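Long-range contacts in intimin (Escherichia coli O127:H6 str. E2348/69, PDB 6TQD), which is an outer-membrane adhesin whose Ig-like passenger domains probably hold its binding tip away from the bacterial surface during attaching and effacing adhesion: residues Ile5-Ile10 / Ile27-Tyr32; Pro11-Gly16 / Val94-Thr99; Arg19-Ile24 / Asp61-Leu66; Asp35-Asp40 / Ala81-Arg86. One frame throughout, in Å; residues are numbered along the deposited sequence.

Contact 1 (Ile5-Ile10 / Ile27-Tyr32). With NA (sodium ion), chain I.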
loop_
_atom_site.group_PDB
_atom_site.type_symbol
_atom_site.label_atom_id
_atom_site.label_comp_id
_atom_site.label_asym_id
_atom_site.label_seq_id
_atom_site.Cartn_x
_atom_site.Cartn_y
_atom_site.Cartn_z
ATOM N N ILE A 5 -20.154 30.555 9.129
ATOM C CA ILE A 5 -19.103 31.266 9.850
ATOM C C ILE A 5 -17.735 30.643 9.601
ATOM O O ILE A 5 -16.754 31.357 9.366
ATOM C CB ILE A 5 -19.436 31.370 11.353
ATOM C CG1 ILE A 5 -20.589 32.360 11.563
ATOM C CG2 ILE A 5 -18.199 31.786 12.154
ATOM C CD1 ILE A 5 -21.088 32.447 12.988
ATOM N N LEU A 6 -17.629 29.309 9.617
ATOM C CA LEU A 6 -16.317 28.672 9.507
ATOM C C LEU A 6 -16.489 27.241 9.034
ATOM O O LEU A 6 -17.206 26.468 9.680
ATOM C CB LEU A 6 -15.619 28.690 10.868
ATOM C CG LEU A 6 -14.222 28.089 10.920
ATOM C CD1 LEU A 6 -13.318 28.765 9.907
ATOM C CD2 LEU A 6 -13.662 28.200 12.331
ATOM N N SER A 7 -15.838 26.890 7.933
ATOM C CA SER A 7 -15.867 25.523 7.425
ATOM C C SER A 7 -14.465 25.091 7.011
ATOM O O SER A 7 -13.627 25.911 6.611
ATOM C CB SER A 7 -16.813 25.373 6.225
ATOM O OG SER A 7 -16.322 26.048 5.084
ATOM N N LEU A 8 -14.207 23.790 7.150
ATOM C CA LEU A 8 -12.976 23.144 6.709
ATOM C C LEU A 8 -13.342 21.900 5.910
ATOM O O LEU A 8 -14.142 21.076 6.365
ATOM C CB LEU A 8 -12.145 22.736 7.923
ATOM C CG LEU A 8 -10.889 21.905 7.654
ATOM C CD1 LEU A 8 -9.871 22.677 6.829
ATOM C CD2 LEU A 8 -10.271 21.446 8.982
ATOM N N ASN A 9 -12.767 21.766 4.723
ATOM C CA ASN A 9 -12.907 20.564 3.915
ATOM C C ASN A 9 -11.528 20.103 3.474
ATOM O O ASN A 9 -10.648 20.924 3.206
ATOM C CB ASN A 9 -13.800 20.801 2.690
ATOM C CG ASN A 9 -15.288 20.942 3.062
ATOM O OD1 ASN A 9 -15.727 21.991 3.542
ATOM N ND2 ASN A 9 -16.069 19.887 2.832
ATOM N N ILE A 10 -11.352 18.786 3.428
ATOM C CA ILE A 10 -10.118 18.155 2.979
ATOM C C ILE A 10 -10.462 17.294 1.778
ATOM O O ILE A 10 -10.931 16.169 1.925
ATOM C CB ILE A 10 -9.463 17.337 4.110
ATOM C CG1 ILE A 10 -9.259 18.239 5.338
ATOM C CG2 ILE A 10 -8.144 16.725 3.621
ATOM C CD1 ILE A 10 -8.541 17.584 6.502
ATOM N N ILE A 27 -9.158 23.296 2.418
ATOM C CA ILE A 27 -10.033 24.323 1.854
ATOM C C ILE A 27 -10.826 24.926 3.008
ATOM O O ILE A 27 -11.729 24.280 3.556
ATOM C CB ILE A 27 -10.957 23.766 0.765
ATOM C CG1 ILE A 27 -10.130 23.202 -0.397
ATOM C CG2 ILE A 27 -11.887 24.854 0.251
ATOM C CD1 ILE A 27 -10.946 22.539 -1.488
ATOM N N VAL A 28 -10.500 26.168 3.363
ATOM C CA VAL A 28 -11.078 26.870 4.493
ATOM C C VAL A 28 -11.957 27.998 3.981
ATOM O O VAL A 28 -11.573 28.729 3.059
ATOM C CB VAL A 28 -9.974 27.450 5.398
ATOM C CG1 VAL A 28 -10.559 28.402 6.434
ATOM C CG2 VAL A 28 -9.185 26.335 6.063
ATOM N N LYS A 29 -13.123 28.154 4.594
ATOM C CA LYS A 29 -13.956 29.339 4.411
ATOM C C LYS A 29 -14.219 29.900 5.797
ATOM O O LYS A 29 -14.727 29.188 6.663
ATOM C CB LYS A 29 -15.281 29.007 3.726
ATOM C CG LYS A 29 -15.155 28.475 2.305
ATOM C CD LYS A 29 -14.448 29.457 1.386
ATOM C CE LYS A 29 -14.634 29.076 -0.079
ATOM N NZ LYS A 29 -14.275 27.651 -0.358
ATOM N N SER A 30 -13.860 31.167 6.003
ATOM C CA SER A 30 -13.923 31.782 7.328
ATOM C C SER A 30 -14.425 33.213 7.208
ATOM O O SER A 30 -13.780 34.048 6.572
ATOM C CB SER A 30 -12.549 31.781 7.983
ATOM O OG SER A 30 -12.561 32.487 9.207
ATOM N N LYS A 31 -15.574 33.487 7.821
ATOM C CA LYS A 31 -16.101 34.853 7.836
ATOM C C LYS A 31 -15.182 35.804 8.595
ATOM O O LYS A 31 -15.020 36.969 8.198
ATOM C CB LYS A 31 -17.505 34.853 8.437
ATOM C CG LYS A 31 -18.158 36.229 8.523
ATOM C CD LYS A 31 -19.555 36.131 9.132
ATOM C CE LYS A 31 -20.170 37.512 9.346
ATOM N NZ LYS A 31 -21.486 37.436 10.044
ATOM N N TYR A 32 -14.609 35.353 9.714
ATOM C CA TYR A 32 -13.843 36.222 10.597
ATOM C C TYR A 32 -12.333 36.112 10.416
ATOM O O TYR A 32 -11.595 36.902 11.020
ATOM C CB TYR A 32 -14.211 35.962 12.067
ATOM C CG TYR A 32 -15.673 36.166 12.340
ATOM C CD1 TYR A 32 -16.280 37.396 12.074
ATOM C CD2 TYR A 32 -16.454 35.159 12.880
ATOM C CE1 TYR A 32 -17.622 37.585 12.307
ATOM C CE2 TYR A 32 -17.805 35.344 13.123
ATOM C CZ TYR A 32 -18.381 36.569 12.840
ATOM O OH TYR A 32 -19.728 36.765 13.083
HETATM NA NA NA I . -11.910 13.999 2.313
HETATM O O HOH W 1 -14.782 32.527 10.890
HETATM O O HOH W 2 -14.592 24.511 3.589
HETATM O O HOH W 3 -12.842 11.505 2.210
HETATM O O HOH W 4 -11.358 12.861 0.243
HETATM O O HOH W 5 -10.114 13.629 3.589
HETATM O O HOH W 6 -12.451 14.659 4.780
#

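Contact 2 (Pro11-Gly16 / Val94-Thr99)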
loop_
_atom_site.group_PDB
_atom_site.type_symbol
_atom_site.label_atom_id
_atom_site.label_comp_id
_atom_site.label_asym_id
_atom_site.label_seq_id
_atom_site.Cartn_x
_atom_site.Cartn_y
_atom_site.Cartn_z
ATOM N N PRO A 11 -10.285 17.821 0.559
ATOM C CA PRO A 11 -10.854 17.157 -0.624
ATOM C C PRO A 11 -10.170 15.860 -0.992
ATOM O O PRO A 11 -10.791 15.033 -1.666
ATOM C CB PRO A 11 -10.667 18.194 -1.739
ATOM C CG PRO A 11 -9.535 19.044 -1.273
ATOM C CD PRO A 11 -9.664 19.114 0.218
ATOM N N HIS A 12 -8.914 15.673 -0.615
ATOM C CA HIS A 12 -8.148 14.534 -1.087
ATOM C C HIS A 12 -7.458 13.845 0.077
ATOM O O HIS A 12 -6.797 14.497 0.886
ATOM C CB HIS A 12 -7.078 14.996 -2.088
ATOM C CG HIS A 12 -7.629 15.758 -3.253
ATOM N ND1 HIS A 12 -8.439 15.180 -4.204
ATOM C CD2 HIS A 12 -7.499 17.058 -3.610
ATOM C CE1 HIS A 12 -8.777 16.086 -5.103
ATOM N NE2 HIS A 12 -8.223 17.236 -4.764
ATOM N N ASP A 13 -7.583 12.521 0.134
ATOM C CA ASP A 13 -6.761 11.734 1.036
ATOM C C ASP A 13 -5.370 11.584 0.432
ATOM O O ASP A 13 -5.137 11.894 -0.738
ATOM C CB ASP A 13 -7.392 10.371 1.303
ATOM C CG ASP A 13 -8.660 10.471 2.139
ATOM O OD1 ASP A 13 -8.705 11.308 3.074
ATOM O OD2 ASP A 13 -9.609 9.711 1.859
ATOM N N ILE A 14 -4.435 11.120 1.244
ATOM C CA ILE A 14 -3.035 11.036 0.853
ATOM C C ILE A 14 -2.643 9.576 0.712
ATOM O O ILE A 14 -2.966 8.748 1.575
ATOM C CB ILE A 14 -2.123 11.772 1.849
ATOM C CG1 ILE A 14 -2.359 13.282 1.713
ATOM C CG2 ILE A 14 -0.675 11.423 1.622
ATOM C CD1 ILE A 14 -1.786 14.099 2.821
ATOM N N ASN A 15 -2.006 9.261 -0.413
ATOM C CA ASN A 15 -1.384 7.962 -0.671
ATOM C C ASN A 15 0.037 8.241 -1.119
ATOM O O ASN A 15 0.243 8.985 -2.088
ATOM C CB ASN A 15 -2.135 7.236 -1.775
ATOM C CG ASN A 15 -3.604 7.048 -1.452
ATOM O OD1 ASN A 15 -3.964 6.321 -0.527
ATOM N ND2 ASN A 15 -4.460 7.694 -2.228
ATOM N N GLY A 16 1.016 7.700 -0.400
ATOM C CA GLY A 16 2.398 8.004 -0.705
ATOM C C GLY A 16 3.367 6.925 -0.293
ATOM O O GLY A 16 3.049 6.026 0.477
ATOM N N VAL A 94 -12.073 17.281 10.969
ATOM C CA VAL A 94 -12.199 16.659 9.658
ATOM C C VAL A 94 -11.153 15.571 9.487
ATOM O O VAL A 94 -9.961 15.777 9.754
ATOM C CB VAL A 94 -12.073 17.724 8.547
ATOM C CG1 VAL A 94 -12.237 17.111 7.183
ATOM C CG2 VAL A 94 -13.107 18.827 8.755
ATOM N N LEU A 95 -11.593 14.433 8.965
ATOM C CA LEU A 95 -10.751 13.265 8.806
ATOM C C LEU A 95 -9.910 13.374 7.546
ATOM O O LEU A 95 -10.388 13.767 6.476
ATOM C CB LEU A 95 -11.648 12.031 8.702
ATOM C CG LEU A 95 -10.983 10.702 8.361
ATOM C CD1 LEU A 95 -10.026 10.294 9.459
ATOM C CD2 LEU A 95 -12.053 9.650 8.140
ATOM N N LEU A 96 -8.637 13.041 7.693
ATOM C CA LEU A 96 -7.714 12.821 6.590
ATOM C C LEU A 96 -7.154 11.416 6.759
ATOM O O LEU A 96 -6.688 11.066 7.847
ATOM C CB LEU A 96 -6.574 13.833 6.631
ATOM C CG LEU A 96 -5.362 13.624 5.723
ATOM C CD1 LEU A 96 -5.745 13.703 4.251
ATOM C CD2 LEU A 96 -4.256 14.619 6.030
ATOM N N THR A 97 -7.201 10.622 5.695
ATOM C CA THR A 97 -6.678 9.264 5.697
ATOM C C THR A 97 -5.381 9.237 4.902
ATOM O O THR A 97 -5.332 9.723 3.762
ATOM C CB THR A 97 -7.702 8.285 5.125
ATOM O OG1 THR A 97 -8.921 8.366 5.888
ATOM C CG2 THR A 97 -7.174 6.850 5.168
ATOM N N ILE A 98 -4.337 8.698 5.516
ATOM C CA ILE A 98 -3.007 8.620 4.923
ATOM C C ILE A 98 -2.656 7.145 4.786
ATOM O O ILE A 98 -2.637 6.408 5.781
ATOM C CB ILE A 98 -1.976 9.363 5.785
ATOM C CG1 ILE A 98 -2.357 10.852 5.875
ATOM C CG2 ILE A 98 -0.554 9.174 5.250
ATOM C CD1 ILE A 98 -1.646 11.613 6.967
ATOM N N THR A 99 -2.387 6.715 3.561
ATOM C CA THR A 99 -2.022 5.333 3.275
ATOM C C THR A 99 -0.583 5.303 2.787
ATOM O O THR A 99 -0.206 6.078 1.902
ATOM C CB THR A 99 -2.951 4.741 2.223
ATOM O OG1 THR A 99 -4.305 4.819 2.699
ATOM C CG2 THR A 99 -2.606 3.283 1.961
HETATM O O HOH W 5 -10.114 13.629 3.589
HETATM O O HOH W 7 -10.538 10.361 4.712
HETATM O O HOH W 8 -5.415 7.230 1.964
#

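Contact 3 (Arg19-Ile24 / Asp61-Leu66)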
loop_
_atom_site.group_PDB
_atom_site.type_symbol
_atom_site.label_atom_id
_atom_site.label_comp_id
_atom_site.label_asym_id
_atom_site.label_seq_id
_atom_site.Cartn_x
_atom_site.Cartn_y
_atom_site.Cartn_z
ATOM N N ARG A 19 8.148 7.135 4.131
ATOM C CA ARG A 19 9.161 8.141 4.437
ATOM C C ARG A 19 9.111 9.361 3.520
ATOM O O ARG A 19 10.007 10.214 3.588
ATOM C CB ARG A 19 10.577 7.546 4.459
ATOM C CG ARG A 19 10.767 6.428 5.477
ATOM C CD ARG A 19 12.226 5.976 5.544
ATOM N NE ARG A 19 12.433 4.851 6.456
ATOM C CZ ARG A 19 12.340 3.569 6.110
ATOM N NH1 ARG A 19 12.025 3.223 4.867
ATOM N NH2 ARG A 19 12.556 2.623 7.016
ATOM N N SER A 20 8.096 9.482 2.669
ATOM C CA SER A 20 7.981 10.669 1.830
ATOM C C SER A 20 7.279 11.815 2.568
ATOM O O SER A 20 6.629 11.627 3.600
ATOM C CB SER A 20 7.227 10.357 0.528
ATOM O OG SER A 20 5.866 10.065 0.747
ATOM N N THR A 21 7.443 13.013 2.021
ATOM C CA THR A 21 6.744 14.204 2.481
ATOM C C THR A 21 5.617 14.506 1.507
ATOM O O THR A 21 5.844 14.607 0.300
ATOM C CB THR A 21 7.712 15.391 2.535
ATOM O OG1 THR A 21 8.762 15.121 3.471
ATOM C CG2 THR A 21 6.981 16.655 2.963
ATOM N N GLN A 22 4.404 14.650 2.031
ATOM C CA GLN A 22 3.202 14.802 1.223
ATOM C C GLN A 22 2.476 16.074 1.638
ATOM O O GLN A 22 2.043 16.202 2.790
ATOM C CB GLN A 22 2.282 13.597 1.413
ATOM C CG GLN A 22 2.899 12.289 0.954
ATOM C CD GLN A 22 3.032 12.214 -0.554
ATOM O OE1 GLN A 22 2.274 12.850 -1.285
ATOM N NE2 GLN A 22 3.997 11.436 -1.028
ATOM N N LYS A 23 2.325 16.999 0.694
ATOM C CA LYS A 23 1.583 18.223 0.958
ATOM C C LYS A 23 0.107 17.898 1.157
ATOM O O LYS A 23 -0.449 17.039 0.474
ATOM C CB LYS A 23 1.736 19.185 -0.217
ATOM C CG LYS A 23 1.025 20.515 -0.049
ATOM C CD LYS A 23 1.037 21.318 -1.346
ATOM C CE LYS A 23 0.164 22.564 -1.251
ATOM N NZ LYS A 23 -1.286 22.238 -1.107
ATOM N N ILE A 24 -0.518 18.601 2.097
ATOM C CA ILE A 24 -1.927 18.452 2.428
ATOM C C ILE A 24 -2.678 19.661 1.898
ATOM O O ILE A 24 -2.280 20.800 2.153
ATOM C CB ILE A 24 -2.101 18.358 3.954
ATOM C CG1 ILE A 24 -1.393 17.118 4.512
ATOM C CG2 ILE A 24 -3.574 18.339 4.301
ATOM C CD1 ILE A 24 -1.121 17.161 5.995
ATOM N N ASP A 61 -0.821 25.728 5.703
ATOM C CA ASP A 61 0.133 24.994 4.871
ATOM C C ASP A 61 0.786 23.905 5.713
ATOM O O ASP A 61 1.725 24.169 6.471
ATOM C CB ASP A 61 1.179 25.944 4.296
ATOM C CG ASP A 61 2.114 25.263 3.317
ATOM O OD1 ASP A 61 1.826 24.116 2.915
ATOM O OD2 ASP A 61 3.142 25.873 2.954
ATOM N N TYR A 62 0.303 22.673 5.555
ATOM C CA TYR A 62 0.777 21.533 6.319
ATOM C C TYR A 62 1.187 20.406 5.384
ATOM O O TYR A 62 0.783 20.352 4.221
ATOM C CB TYR A 62 -0.319 21.033 7.275
ATOM C CG TYR A 62 -0.447 21.933 8.468
ATOM C CD1 TYR A 62 -1.269 23.057 8.433
ATOM C CD2 TYR A 62 0.268 21.683 9.617
ATOM C CE1 TYR A 62 -1.359 23.896 9.524
ATOM C CE2 TYR A 62 0.169 22.488 10.707
ATOM C CZ TYR A 62 -0.635 23.612 10.651
ATOM O OH TYR A 62 -0.725 24.423 11.756
ATOM N N GLN A 63 2.002 19.513 5.916
ATOM C CA GLN A 63 2.469 18.352 5.176
ATOM C C GLN A 63 2.562 17.172 6.127
ATOM O O GLN A 63 2.735 17.335 7.338
ATOM C CB GLN A 63 3.843 18.605 4.551
ATOM C CG GLN A 63 4.948 18.861 5.555
ATOM C CD GLN A 63 6.169 19.527 4.926
ATOM O OE1 GLN A 63 6.136 19.959 3.772
ATOM N NE2 GLN A 63 7.256 19.579 5.679
ATOM N N ALA A 64 2.459 15.979 5.567
ATOM C CA ALA A 64 2.593 14.753 6.325
ATOM C C ALA A 64 3.936 14.124 5.990
ATOM O O ALA A 64 4.298 14.030 4.812
ATOM C CB ALA A 64 1.464 13.779 5.992
ATOM N N ILE A 65 4.670 13.734 7.024
ATOM C CA ILE A 65 5.859 12.898 6.901
ATOM C C ILE A 65 5.393 11.472 7.150
ATOM O O ILE A 65 4.955 11.136 8.251
ATOM C CB ILE A 65 6.946 13.309 7.896
ATOM C CG1 ILE A 65 7.214 14.819 7.820
ATOM C CG2 ILE A 65 8.215 12.498 7.633
ATOM C CD1 ILE A 65 7.456 15.347 6.430
ATOM N N LEU A 66 5.475 10.632 6.121
ATOM C CA LEU A 66 4.922 9.292 6.217
ATOM C C LEU A 66 5.886 8.358 6.942
ATOM O O LEU A 66 7.105 8.465 6.768
ATOM C CB LEU A 66 4.631 8.758 4.818
ATOM C CG LEU A 66 3.243 9.119 4.264
ATOM C CD1 LEU A 66 2.999 10.615 4.310
ATOM C CD2 LEU A 66 3.043 8.594 2.853
HETATM O O HOH W 9 -2.190 22.197 4.511
#

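Contact 4 (Asp35-Asp40 / Ala81-Arg86)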
loop_
_atom_site.group_PDB
_atom_site.type_symbol
_atom_site.label_atom_id
_atom_site.label_comp_id
_atom_site.label_asym_id
_atom_site.label_seq_id
_atom_site.Cartn_x
_atom_site.Cartn_y
_atom_site.Cartn_z
ATOM N N ASP A 35 -7.366 31.572 11.949
ATOM C CA ASP A 35 -6.275 31.731 12.898
ATOM C C ASP A 35 -5.269 30.589 12.825
ATOM O O ASP A 35 -4.056 30.832 12.789
ATOM C CB ASP A 35 -6.835 31.873 14.324
ATOM C CG ASP A 35 -5.744 32.094 15.360
ATOM O OD1 ASP A 35 -5.233 33.224 15.443
ATOM O OD2 ASP A 35 -5.389 31.123 16.066
ATOM N N ARG A 36 -5.741 29.343 12.797
ATOM C CA ARG A 36 -4.839 28.201 12.866
ATOM C C ARG A 36 -5.596 26.921 12.554
ATOM O O ARG A 36 -6.833 26.882 12.553
ATOM C CB ARG A 36 -4.226 28.085 14.261
ATOM C CG ARG A 36 -5.250 27.731 15.314
ATOM C CD ARG A 36 -4.665 27.821 16.694
ATOM N NE ARG A 36 -5.593 27.344 17.718
ATOM C CZ ARG A 36 -6.612 28.036 18.199
ATOM N NH1 ARG A 36 -6.874 29.254 17.747
ATOM N NH2 ARG A 36 -7.377 27.497 19.141
ATOM N N ILE A 37 -4.819 25.859 12.300
ATOM C CA ILE A 37 -5.296 24.491 12.183
ATOM C C ILE A 37 -4.656 23.697 13.316
ATOM O O ILE A 37 -3.441 23.806 13.539
ATOM C CB ILE A 37 -4.887 23.858 10.836
ATOM C CG1 ILE A 37 -5.234 24.755 9.644
ATOM C CG2 ILE A 37 -5.524 22.503 10.695
ATOM C CD1 ILE A 37 -6.719 24.996 9.437
ATOM N N VAL A 38 -5.454 22.884 13.998
ATOM C CA VAL A 38 -4.993 22.034 15.093
ATOM C C VAL A 38 -5.215 20.571 14.720
ATOM O O VAL A 38 -6.328 20.178 14.341
ATOM C CB VAL A 38 -5.715 22.379 16.409
ATOM C CG1 VAL A 38 -5.347 21.393 17.490
ATOM C CG2 VAL A 38 -5.378 23.804 16.849
ATOM N N TRP A 39 -4.157 19.764 14.833
ATOM C CA TRP A 39 -4.156 18.393 14.342
ATOM C C TRP A 39 -4.053 17.376 15.469
ATOM O O TRP A 39 -3.340 17.591 16.451
ATOM C CB TRP A 39 -2.944 18.132 13.429
ATOM C CG TRP A 39 -2.972 18.834 12.143
ATOM C CD1 TRP A 39 -2.470 20.073 11.889
ATOM C CD2 TRP A 39 -3.522 18.358 10.911
ATOM N NE1 TRP A 39 -2.667 20.403 10.571
ATOM C CE2 TRP A 39 -3.306 19.368 9.943
ATOM C CE3 TRP A 39 -4.149 17.168 10.526
ATOM C CZ2 TRP A 39 -3.706 19.229 8.625
ATOM C CZ3 TRP A 39 -4.557 17.033 9.198
ATOM C CH2 TRP A 39 -4.337 18.057 8.276
ATOM N N ASP A 40 -4.747 16.263 15.305
ATOM C CA ASP A 40 -4.496 15.020 16.042
ATOM C C ASP A 40 -3.876 14.050 15.041
ATOM O O ASP A 40 -4.573 13.503 14.185
ATOM C CB ASP A 40 -5.768 14.441 16.649
ATOM C CG ASP A 40 -5.546 13.064 17.300
ATOM O OD1 ASP A 40 -4.448 12.487 17.168
ATOM O OD2 ASP A 40 -6.483 12.552 17.955
ATOM N N ALA A 81 -8.127 17.178 11.573
ATOM C CA ALA A 81 -7.772 18.583 11.611
ATOM C C ALA A 81 -8.997 19.405 11.948
ATOM O O ALA A 81 -10.083 19.153 11.436
ATOM C CB ALA A 81 -7.270 19.061 10.253
ATOM N N ARG A 82 -8.800 20.431 12.764
ATOM C CA ARG A 82 -9.841 21.370 13.130
ATOM C C ARG A 82 -9.301 22.770 12.891
ATOM O O ARG A 82 -8.217 23.112 13.374
ATOM C CB ARG A 82 -10.231 21.185 14.597
ATOM C CG ARG A 82 -11.437 22.005 15.037
ATOM C CD ARG A 82 -11.695 21.871 16.535
ATOM N NE ARG A 82 -12.161 20.553 16.982
ATOM C CZ ARG A 82 -13.426 20.134 16.930
ATOM N NH1 ARG A 82 -14.363 20.905 16.393
ATOM N NH2 ARG A 82 -13.761 18.956 17.425
ATOM N N ALA A 83 -10.057 23.584 12.167
ATOM C CA ALA A 83 -9.684 24.976 11.951
ATOM C C ALA A 83 -10.306 25.855 13.024
ATOM O O ALA A 83 -11.413 25.589 13.499
ATOM C CB ALA A 83 -10.143 25.442 10.575
ATOM N N TYR A 84 -9.577 26.909 13.417
ATOM C CA TYR A 84 -10.094 27.924 14.317
ATOM C C TYR A 84 -9.982 29.289 13.647
ATOM O O TYR A 84 -8.974 29.585 12.978
ATOM C CB TYR A 84 -9.307 28.012 15.625
ATOM C CG TYR A 84 -9.561 26.882 16.587
ATOM C CD1 TYR A 84 -8.949 25.665 16.413
ATOM C CD2 TYR A 84 -10.403 27.042 17.682
ATOM C CE1 TYR A 84 -9.163 24.627 17.287
ATOM C CE2 TYR A 84 -10.623 26.003 18.571
ATOM C CZ TYR A 84 -9.990 24.796 18.363
ATOM O OH TYR A 84 -10.177 23.725 19.225
ATOM N N ASP A 85 -10.980 30.136 13.880
ATOM C CA ASP A 85 -10.943 31.511 13.387
ATOM C C ASP A 85 -10.421 32.450 14.472
ATOM O O ASP A 85 -10.141 32.053 15.604
ATOM C CB ASP A 85 -12.294 31.938 12.812
ATOM C CG ASP A 85 -13.384 32.123 13.857
ATOM O OD1 ASP A 85 -13.073 32.240 15.057
ATOM O OD2 ASP A 85 -14.568 32.170 13.454
ATOM N N ARG A 86 -10.291 33.724 14.107
ATOM C CA ARG A 86 -9.732 34.726 15.019
ATOM C C ARG A 86 -10.621 35.033 16.210
ATOM O O ARG A 86 -10.136 35.668 17.155
ATOM C CB ARG A 86 -9.422 36.013 14.251
ATOM C CG ARG A 86 -8.130 35.957 13.457
ATOM C CD ARG A 86 -7.841 37.283 12.756
ATOM N NE ARG A 86 -8.670 37.478 11.569
ATOM C CZ ARG A 86 -8.582 38.526 10.756
ATOM N NH1 ARG A 86 -7.701 39.487 11.002
ATOM N NH2 ARG A 86 -9.375 38.614 9.696
#

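Contact 1 (Ile5-Ile10 / Ile27-Tyr32)
Ile5-Ile10 runs against Ile27-Tyr32 at the edge of an antiparallel sheet, in a beta sandwich consistent with an Ig-like domain. The axes of 6-9 and 27-30 approach to 4.8 Å and run antiparallel at 176°. Ser7 with Lys29 and Asn9 with Ile27 are hydrogen-bonded pairs, joined through their backbone N and O atoms. Leu6 with Ser30 and Leu8 with Val28 are non-hydrogen-bonded pairs. One further bond runs from Lys31 N to Ile5 O at 2.9 Å.

The two faces differ in part. On one face, Leu8 has CG anti to the backbone N (chi1 173°), beside its own carbonyl carbon, and CD1 beyond it meets CG2 of Val28 at 3.8 Å. CD1 of Leu6 touches CB of Ser30 at 3.7 Å. Leu8 also packs on Ser91 and Val94 of strand 90-101, so this face looks into the domain. On the other face, OG of Ser7 touches CB of Lys29 at 3.4 Å. A water there accepts a bond from Ser7 OG and donates to Asn9 OD1 and Ile27 O.

A second water closes the other end. It donates to Ile5 O and accepts from Ser30 OG and Tyr32 N. Nearby, CG2 of Ile5 meets CE2 of the Tyr32 ring at 3.7 Å. Beyond the strand, Ile10 O binds a sodium ion at 2.4 Å, and four waters are the other ligands found. The pairing is that of a first strand on the border of a beta sandwich, with a mostly apolar inner face and a more polar, water-bridged outer one.

Contact 2 (Pro11-Gly16 / Val94-Thr99)
Asp13 OD1 is gripped by three donors: Thr97 N and two waters. Thr97 N reaches it at 3.1 Å from above the carboxylate plane, 60° out of it. One water also donates to Leu95 O and binds the sodium ion, making Asp13 a second-shell residue there. The other sits 2.6 Å from Asp13 OD1 and is hydrogen-bonded to Thr97 OG1, which has Lys78 NZ as a further partner. This is the start of the parallel strand pair in a mixed sheet of the beta sandwich. Strand 14-17 is an outer strand and runs with strand 90-101. CG of Asp13 stands beside its own backbone N (chi1 -69°), 3.8 Å from CB of Thr97.

Ile14 N then donates to Thr97 O, Thr99 N to Ile14 O, and Gly16 N to Thr99 O.

Ile14 faces the interior. Its CD1 meets CD2 of Leu96 at 4.1 Å, and its CB meets CG1 of Ile98. Ile24 of strand 21-30 packs on Ile14 from the facing sheet. CD1 of Leu96 also lies 3.6 Å from His12 O. On the other face Asn15 and Thr99 lie side by side, and Asn15 OD1 is 3.3 Å from CB of Thr99.

Contact 3 (Arg19-Ile24 / Asp61-Leu66)
Backbone hydrogen bonds join Arg19-Ile24 to Asp61-Leu66. Gln22 and Ala64 form a hydrogen-bonded pair, with Gln22 N giving to Ala64 O and Ala64 N giving to Gln22 O at 2.8 Å. Leu66 N donates to Ser20 O, nearly straight at 174°. Ile24 N donates to Tyr62 O. A water accepts from Tyr62 N and donates to Ile24 O.

Apolar contacts lie on the face of Gln22, Ile24 and Ala64. CD1 of Ile24 meets CB of Tyr62 at 4.2 Å. CG of Gln22 lies 3.8 Å from CD1 of Leu66. This face belongs to the inside of the beta sandwich. Ile14, Leu96 and Ile98 of the opposing sheet pack on it, and the Tyr62 ring meets that of Trp39. The two strands are central in their antiparallel sheet.

Polar side chains meet at the Ser20 end and on the outer face. Gln22 NE2 donates to Ser20 OG at 2.9 Å, with the oxygen in the amide plane. Ser20 OG is also bonded to Thr17 O. On the outer face CG of Gln63 stands between its backbone N and carbonyl carbon (chi1 63°), 4.0 Å from CG2 of Thr21. That CG2 of Thr21 rests 3.5 Å from Gln63 OE1, while Gln63 NE2 is bonded to Gln52 OE1 of strand 50-53. Thr21 and Ile65 lie side by side, with OG1 of Thr21 3.2 Å from CD1 of Ile65.

Contact 4 (Asp35-Asp40 / Ala81-Arg86)
The guanidinium of Arg36 lies flat on the Tyr84 ring, a cation-pi stack across two strands. The planes are 14° apart, and CZ of Arg36 is 3.9 Å from the ring centroid. NH2 of Arg36 sits over the centre of the ring. NH1, beyond the rim near CB of Tyr84, donates to Asp35 OD2 at 2.9 Å in a salt bridge. That bond lies near the guanidinium plane and, with the stack, probably holds the group flat on the ring. CG of Arg36 stands between its backbone N and carbonyl carbon (chi1 67°), 4.1 Å from CB of Tyr84, and the chain then extends to NE. CG2 of Val38 also touches CE1 of Tyr84 at 3.9 Å.

Asp35 and Arg36 both face Tyr84, a classic beta bulge. Tyr84 O accepts from Asp35 N at 2.8 Å and from Arg36 N at 3.2 Å. The bulge starts the antiparallel pairing of 35-40, an outer strand of the mixed sheet, with 81-85. Arg36 with Tyr84, inside the bulge, is a hydrogen-bonded pair; past it so is Val38 with Arg82.

The opposite face is apolar and turns to the other sheet of the beta sandwich, where Ile24 and Leu26 lie. CB of Ala81 sits over the six-membered ring of Trp39, 3.5 Å from its centroid, a CH-pi contact. CD1 of Ile37 meets CB of Ala83 at 3.6 Å.

How the contacts relate
The four contacts lie in the two sheets of one beta sandwich. Contacts 1 and 3 lie in the antiparallel sheet and share strand 21-30. Contacts 2 and 4 lie in the mixed sheet, at its two borders; their inner strands, 90-101 and 76-85, are neighbours. Contact 1 is a surface contact; the others are partly buried. Contact 2 alone is parallel. Its polar chemistry centres on a hydrated carboxylate, while contact 4 has a cation-pi stack and a salt bridge. The sheets meet in the interior: Ile14 and Ile24 join contacts 2 and 3, and Tyr62 and Trp39 join contacts 3 and 4. One water bound to the sodium ion belongs to contacts 1 and 2.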